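PDB 6RXD: histidine acid phosphatase from Bifidobacterium longum subsp. infantis, which probably removes phosphate groups from inositol polyphosphates such as phytate, and from 2,3-bisphosphoglycerate, as a histidine acid phosphatase of the MINPP1 subfamily. Local coordinates for residues A[403-417]-A[432-446]. Sequence-based numbering, arbitrary orientation.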
loop_
_atom_site.group_PDB
_atom_site.type_symbol
_atom_site.label_atom_id
_atom_site.label_comp_id
_atom_site.label_asym_id
_atom_site.label_seq_id
_atom_site.Cartn_x
_atom_site.Cartn_y
_atom_site.Cartn_z
ATOM N N MET A 403 4.222 3.944 2.585
ATOM C CA MET A 403 5.118 2.791 2.521
ATOM C C MET A 403 6.205 2.898 1.446
ATOM O O MET A 403 7.356 2.556 1.704
ATOM C CB MET A 403 4.314 1.493 2.331
ATOM C CG MET A 403 5.190 0.237 2.286
ATOM S SD MET A 403 6.127 -0.049 3.820
ATOM C CE MET A 403 4.822 -0.595 4.916
ATOM N N MET A 404 5.854 3.373 0.254
ATOM C CA MET A 404 6.839 3.406 -0.829
ATOM C C MET A 404 8.057 4.265 -0.479
ATOM O O MET A 404 9.188 3.821 -0.632
ATOM C CB MET A 404 6.198 3.837 -2.151
ATOM C CG MET A 404 5.259 2.786 -2.692
ATOM S SD MET A 404 4.580 3.224 -4.299
ATOM C CE MET A 404 3.275 4.314 -3.813
ATOM N N PRO A 405 7.846 5.498 -0.006
ATOM C CA PRO A 405 9.073 6.236 0.332
ATOM C C PRO A 405 9.754 5.706 1.592
ATOM O O PRO A 405 10.980 5.768 1.687
ATOM C CB PRO A 405 8.584 7.678 0.517
ATOM C CG PRO A 405 7.114 7.560 0.820
ATOM C CD PRO A 405 6.644 6.349 0.031
ATOM N N PHE A 406 8.980 5.174 2.533
ATOM C CA PHE A 406 9.551 4.622 3.763
ATOM C C PHE A 406 10.488 3.465 3.419
ATOM O O PHE A 406 11.618 3.407 3.906
ATOM C CB PHE A 406 8.417 4.168 4.693
ATOM C CG PHE A 406 8.863 3.776 6.085
ATOM C CD1 PHE A 406 9.639 4.628 6.866
ATOM C CD2 PHE A 406 8.452 2.568 6.622
ATOM C CE1 PHE A 406 10.014 4.257 8.167
ATOM C CE2 PHE A 406 8.808 2.195 7.908
ATOM C CZ PHE A 406 9.594 3.047 8.683
ATOM N N ALA A 407 10.028 2.570 2.544
ATOM C CA ALA A 407 10.859 1.452 2.067
ATOM C C ALA A 407 12.132 1.923 1.369
ATOM O O ALA A 407 13.201 1.347 1.553
ATOM C CB ALA A 407 10.048 0.547 1.128
ATOM N N ALA A 408 12.011 2.967 0.552
ATOM C CA ALA A 408 13.160 3.497 -0.164
ATOM C C ALA A 408 14.146 4.152 0.802
ATOM O O ALA A 408 15.369 3.992 0.657
ATOM C CB ALA A 408 12.712 4.486 -1.250
ATOM N N LEU A 409 13.627 4.874 1.794
ATOM C CA LEU A 409 14.498 5.546 2.771
ATOM C C LEU A 409 15.232 4.523 3.643
ATOM O O LEU A 409 16.412 4.701 3.958
ATOM C CB LEU A 409 13.674 6.497 3.639
ATOM C CG LEU A 409 14.489 7.371 4.592
ATOM C CD1 LEU A 409 15.332 8.352 3.821
ATOM C CD2 LEU A 409 13.496 8.115 5.484
ATOM N N LEU A 410 14.534 3.456 4.027
ATOM C CA LEU A 410 15.133 2.384 4.825
ATOM C C LEU A 410 16.028 1.473 4.002
ATOM O O LEU A 410 16.838 0.730 4.559
ATOM C CB LEU A 410 14.048 1.511 5.467
ATOM C CG LEU A 410 13.416 2.019 6.756
ATOM C CD1 LEU A 410 12.259 1.113 7.156
ATOM C CD2 LEU A 410 14.480 2.043 7.847
ATOM N N GLY A 411 15.859 1.493 2.684
ATOM C CA GLY A 411 16.633 0.599 1.832
ATOM C C GLY A 411 16.194 -0.846 1.974
ATOM O O GLY A 411 17.020 -1.761 1.936
ATOM N N LEU A 412 14.884 -1.045 2.138
ATOM C CA LEU A 412 14.304 -2.381 2.244
ATOM C C LEU A 412 14.478 -3.148 0.937
ATOM O O LEU A 412 14.639 -2.557 -0.130
ATOM C CB LEU A 412 12.812 -2.271 2.588
ATOM C CG LEU A 412 12.468 -1.671 3.948
ATOM C CD1 LEU A 412 10.952 -1.716 4.193
ATOM C CD2 LEU A 412 13.210 -2.430 5.036
ATOM N N PRO A 413 14.447 -4.491 1.009
ATOM C CA PRO A 413 14.631 -5.281 -0.214
ATOM C C PRO A 413 13.590 -4.915 -1.265
ATOM O O PRO A 413 12.400 -4.742 -0.933
ATOM C CB PRO A 413 14.420 -6.721 0.262
ATOM C CG PRO A 413 14.696 -6.672 1.759
ATOM C CD PRO A 413 14.243 -5.329 2.203
ATOM N N GLY A 414 14.035 -4.775 -2.513
ATOM C CA GLY A 414 13.158 -4.306 -3.575
ATOM C C GLY A 414 13.248 -2.810 -3.845
ATOM O O GLY A 414 12.896 -2.367 -4.937
ATOM N N SER A 415 13.702 -2.031 -2.864
ATOM C CA SER A 415 13.717 -0.571 -2.988
ATOM C C SER A 415 15.124 -0.017 -2.908
ATOM O O SER A 415 15.321 1.096 -2.419
ATOM C CB SER A 415 12.873 0.086 -1.880
ATOM O OG SER A 415 11.504 -0.266 -2.014
ATOM N N THR A 416 16.097 -0.784 -3.393
ATOM C CA THR A 416 17.503 -0.388 -3.267
ATOM C C THR A 416 18.111 0.157 -4.562
ATOM O O THR A 416 19.277 0.549 -4.581
ATOM C CB THR A 416 18.380 -1.565 -2.755
ATOM O OG1 THR A 416 18.556 -2.528 -3.799
ATOM C CG2 THR A 416 17.752 -2.238 -1.524
ATOM N N GLN A 417 17.329 0.205 -5.635
ATOM C CA GLN A 417 17.878 0.554 -6.945
ATOM C C GLN A 417 17.172 1.752 -7.576
ATOM O O GLN A 417 15.974 1.704 -7.880
ATOM C CB GLN A 417 17.787 -0.639 -7.900
ATOM C CG GLN A 417 18.472 -0.414 -9.240
ATOM C CD GLN A 417 19.948 -0.128 -9.089
ATOM O OE1 GLN A 417 20.681 -0.911 -8.490
ATOM N NE2 GLN A 417 20.399 1.003 -9.631
ATOM N N ASN A 432 15.682 -3.280 -12.932
ATOM C CA ASN A 432 15.359 -2.813 -11.593
ATOM C C ASN A 432 14.551 -3.847 -10.821
ATOM O O ASN A 432 13.635 -4.466 -11.359
ATOM C CB ASN A 432 14.584 -1.494 -11.680
ATOM C CG ASN A 432 14.681 -0.671 -10.411
ATOM O OD1 ASN A 432 14.227 -1.091 -9.356
ATOM N ND2 ASN A 432 15.264 0.529 -10.516
ATOM N N GLU A 433 14.878 -4.002 -9.546
ATOM C CA GLU A 433 14.219 -4.989 -8.700
ATOM C C GLU A 433 12.871 -4.514 -8.141
ATOM O O GLU A 433 12.121 -5.323 -7.585
ATOM C CB GLU A 433 15.128 -5.337 -7.520
ATOM C CG GLU A 433 15.407 -4.108 -6.658
ATOM C CD GLU A 433 16.229 -4.398 -5.430
ATOM O OE1 GLU A 433 16.872 -5.476 -5.365
ATOM O OE2 GLU A 433 16.245 -3.530 -4.530
ATOM N N TRP A 434 12.556 -3.226 -8.275
ATOM C CA TRP A 434 11.328 -2.683 -7.679
ATOM C C TRP A 434 10.063 -3.258 -8.313
ATOM O O TRP A 434 9.893 -3.236 -9.537
ATOM C CB TRP A 434 11.297 -1.166 -7.827
ATOM C CG TRP A 434 10.374 -0.430 -6.868
ATOM C CD1 TRP A 434 10.732 0.160 -5.689
ATOM C CD2 TRP A 434 8.967 -0.150 -7.043
ATOM N NE1 TRP A 434 9.641 0.774 -5.113
ATOM C CE2 TRP A 434 8.547 0.598 -5.921
ATOM C CE3 TRP A 434 8.025 -0.470 -8.028
ATOM C CZ2 TRP A 434 7.226 1.034 -5.756
ATOM C CZ3 TRP A 434 6.707 -0.031 -7.866
ATOM C CH2 TRP A 434 6.319 0.706 -6.733
ATOM N N ARG A 435 9.170 -3.767 -7.472
ATOM C CA ARG A 435 7.851 -4.219 -7.932
ATOM C C ARG A 435 6.817 -3.799 -6.914
ATOM O O ARG A 435 7.026 -3.969 -5.708
ATOM C CB ARG A 435 7.785 -5.754 -8.043
ATOM C CG ARG A 435 8.758 -6.394 -9.014
ATOM C CD ARG A 435 8.372 -6.137 -10.456
ATOM N NE ARG A 435 9.275 -6.895 -11.310
ATOM C CZ ARG A 435 10.503 -6.499 -11.632
ATOM N NH1 ARG A 435 11.270 -7.271 -12.386
ATOM N NH2 ARG A 435 10.963 -5.341 -11.191
ATOM N N GLY A 436 5.691 -3.267 -7.379
ATOM C CA GLY A 436 4.620 -2.916 -6.459
ATOM C C GLY A 436 4.161 -4.093 -5.626
ATOM O O GLY A 436 3.857 -3.949 -4.429
ATOM N N GLU A 437 4.132 -5.266 -6.246
ATOM C CA GLU A 437 3.566 -6.451 -5.604
ATOM C C GLU A 437 4.359 -6.860 -4.370
ATOM O O GLU A 437 3.813 -7.481 -3.461
ATOM C CB GLU A 437 3.489 -7.626 -6.593
ATOM C CG GLU A 437 4.882 -8.146 -6.983
ATOM C CD GLU A 437 4.885 -9.242 -8.010
ATOM O OE1 GLU A 437 3.848 -9.467 -8.675
ATOM O OE2 GLU A 437 5.946 -9.893 -8.154
ATOM N N SER A 438 5.646 -6.524 -4.332
ATOM C CA SER A 438 6.488 -6.944 -3.213
ATOM C C SER A 438 6.883 -5.781 -2.302
ATOM O O SER A 438 7.042 -5.953 -1.082
ATOM C CB SER A 438 7.711 -7.742 -3.697
ATOM O OG SER A 438 8.355 -7.104 -4.778
ATOM N N VAL A 439 7.008 -4.590 -2.874
ATOM C CA VAL A 439 7.327 -3.421 -2.069
ATOM C C VAL A 439 6.127 -2.938 -1.263
ATOM O O VAL A 439 6.238 -2.637 -0.063
ATOM C CB VAL A 439 7.849 -2.292 -2.964
ATOM C CG1 VAL A 439 7.966 -0.972 -2.183
ATOM C CG2 VAL A 439 9.184 -2.713 -3.588
ATOM N N THR A 440 4.973 -2.888 -1.916
ATOM C CA THR A 440 3.791 -2.303 -1.293
ATOM C C THR A 440 2.497 -3.024 -1.670
ATOM O O THR A 440 1.593 -2.452 -2.279
ATOM C CB THR A 440 3.732 -0.787 -1.586
ATOM O OG1 THR A 440 2.555 -0.222 -0.999
ATOM C CG2 THR A 440 3.767 -0.503 -3.104
ATOM N N PRO A 441 2.395 -4.301 -1.295
ATOM C CA PRO A 441 1.126 -4.994 -1.520
ATOM C C PRO A 441 0.064 -4.380 -0.631
ATOM O O PRO A 441 0.358 -3.532 0.219
ATOM C CB PRO A 441 1.423 -6.409 -1.034
ATOM C CG PRO A 441 2.580 -6.251 -0.039
ATOM C CD PRO A 441 3.408 -5.185 -0.689
ATOM N N MET A 442 -1.180 -4.798 -0.820
ATOM C CA MET A 442 -2.196 -4.412 0.134
ATOM C C MET A 442 -1.780 -4.882 1.528
ATOM O O MET A 442 -1.205 -5.978 1.686
ATOM C CB MET A 442 -3.551 -4.984 -0.286
ATOM C CG MET A 442 -4.084 -4.354 -1.565
ATOM S SD MET A 442 -4.532 -2.610 -1.329
ATOM C CE MET A 442 -4.636 -2.080 -3.045
ATOM N N ALA A 443 -2.055 -4.046 2.528
ATOM C CA ALA A 443 -1.681 -4.286 3.929
ATOM C C ALA A 443 -0.178 -4.438 4.165
ATOM O O ALA A 443 0.242 -4.999 5.169
ATOM C CB ALA A 443 -2.453 -5.501 4.523
ATOM N N ALA A 444 0.635 -3.922 3.253
ATOM C CA ALA A 444 2.084 -3.947 3.445
ATOM C C ALA A 444 2.421 -3.361 4.802
ATOM O O ALA A 444 1.830 -2.378 5.213
ATOM C CB ALA A 444 2.789 -3.136 2.340
ATOM N N ASN A 445 3.388 -3.953 5.493
ATOM C CA ASN A 445 3.715 -3.447 6.809
ATOM C C ASN A 445 5.159 -3.684 7.217
ATOM O O ASN A 445 5.800 -4.651 6.794
ATOM C CB ASN A 445 2.746 -4.004 7.868
ATOM C CG ASN A 445 2.823 -5.513 8.009
ATOM O OD1 ASN A 445 3.518 -6.037 8.884
ATOM N ND2 ASN A 445 2.118 -6.218 7.144
ATOM N N VAL A 446 5.657 -2.780 8.048
ATOM C CA VAL A 446 6.964 -2.936 8.653
ATOM C C VAL A 446 6.732 -2.995 10.151
ATOM O O VAL A 446 5.981 -2.188 10.689
ATOM C CB VAL A 446 7.873 -1.738 8.314
ATOM C CG1 VAL A 446 9.151 -1.773 9.158
ATOM C CG2 VAL A 446 8.203 -1.726 6.801
HETATM O O HOH W 1 10.090 2.040 -2.564
HETATM O O HOH W 2 16.757 -6.083 -2.714
#
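In the histidine phosphatase fold, helix 400-410 packs against the start of strand 445-453 of the central mixed sheet, Met403 lying over Ala444 and Val446, while a Schellman motif at Gly411 ends the helix and the loop after it meets Asn432 to Trp434 and Val439. Met403 suits this seam because its flexible chain, bent at chi2 (62°) and chi3 (73°), brings SD to 4.0 Å from Val446 CG2. Leu412 CD1 meets that same methyl tip to tip, and Phe406 meets Val446 CB with the CE2 edge of its ring. Met404 turns instead to the indole: its SD lies in the plane of the Trp434 ring, 3.7 Å from CZ2, a Met-aromatic contact at the edge, while Val439 CG2 sits over one face, toward the rim. A bridging water accepts from Trp434 NE1, donates to Met404 O and also bonds Ser415 OG. Gly414 suits its place, since at its backbone angles a CB would be jammed against the preceding carbonyl O and come close to Val439 CG2. Beyond it, Glu433 OE2 takes two bonds from Thr416, from N nearly along its C-O axis and from OG1 (2.6 Å) above the carboxylate plane. Asn432 ND2 donates to Gln417 O (3.0 Å), while OD1 closes an Asx turn; a leucine here would probably leave Gln417 O without this donor and let the turn relax. That OD1 receives Trp434 N on an in-plane lone pair, 2.9 Å away.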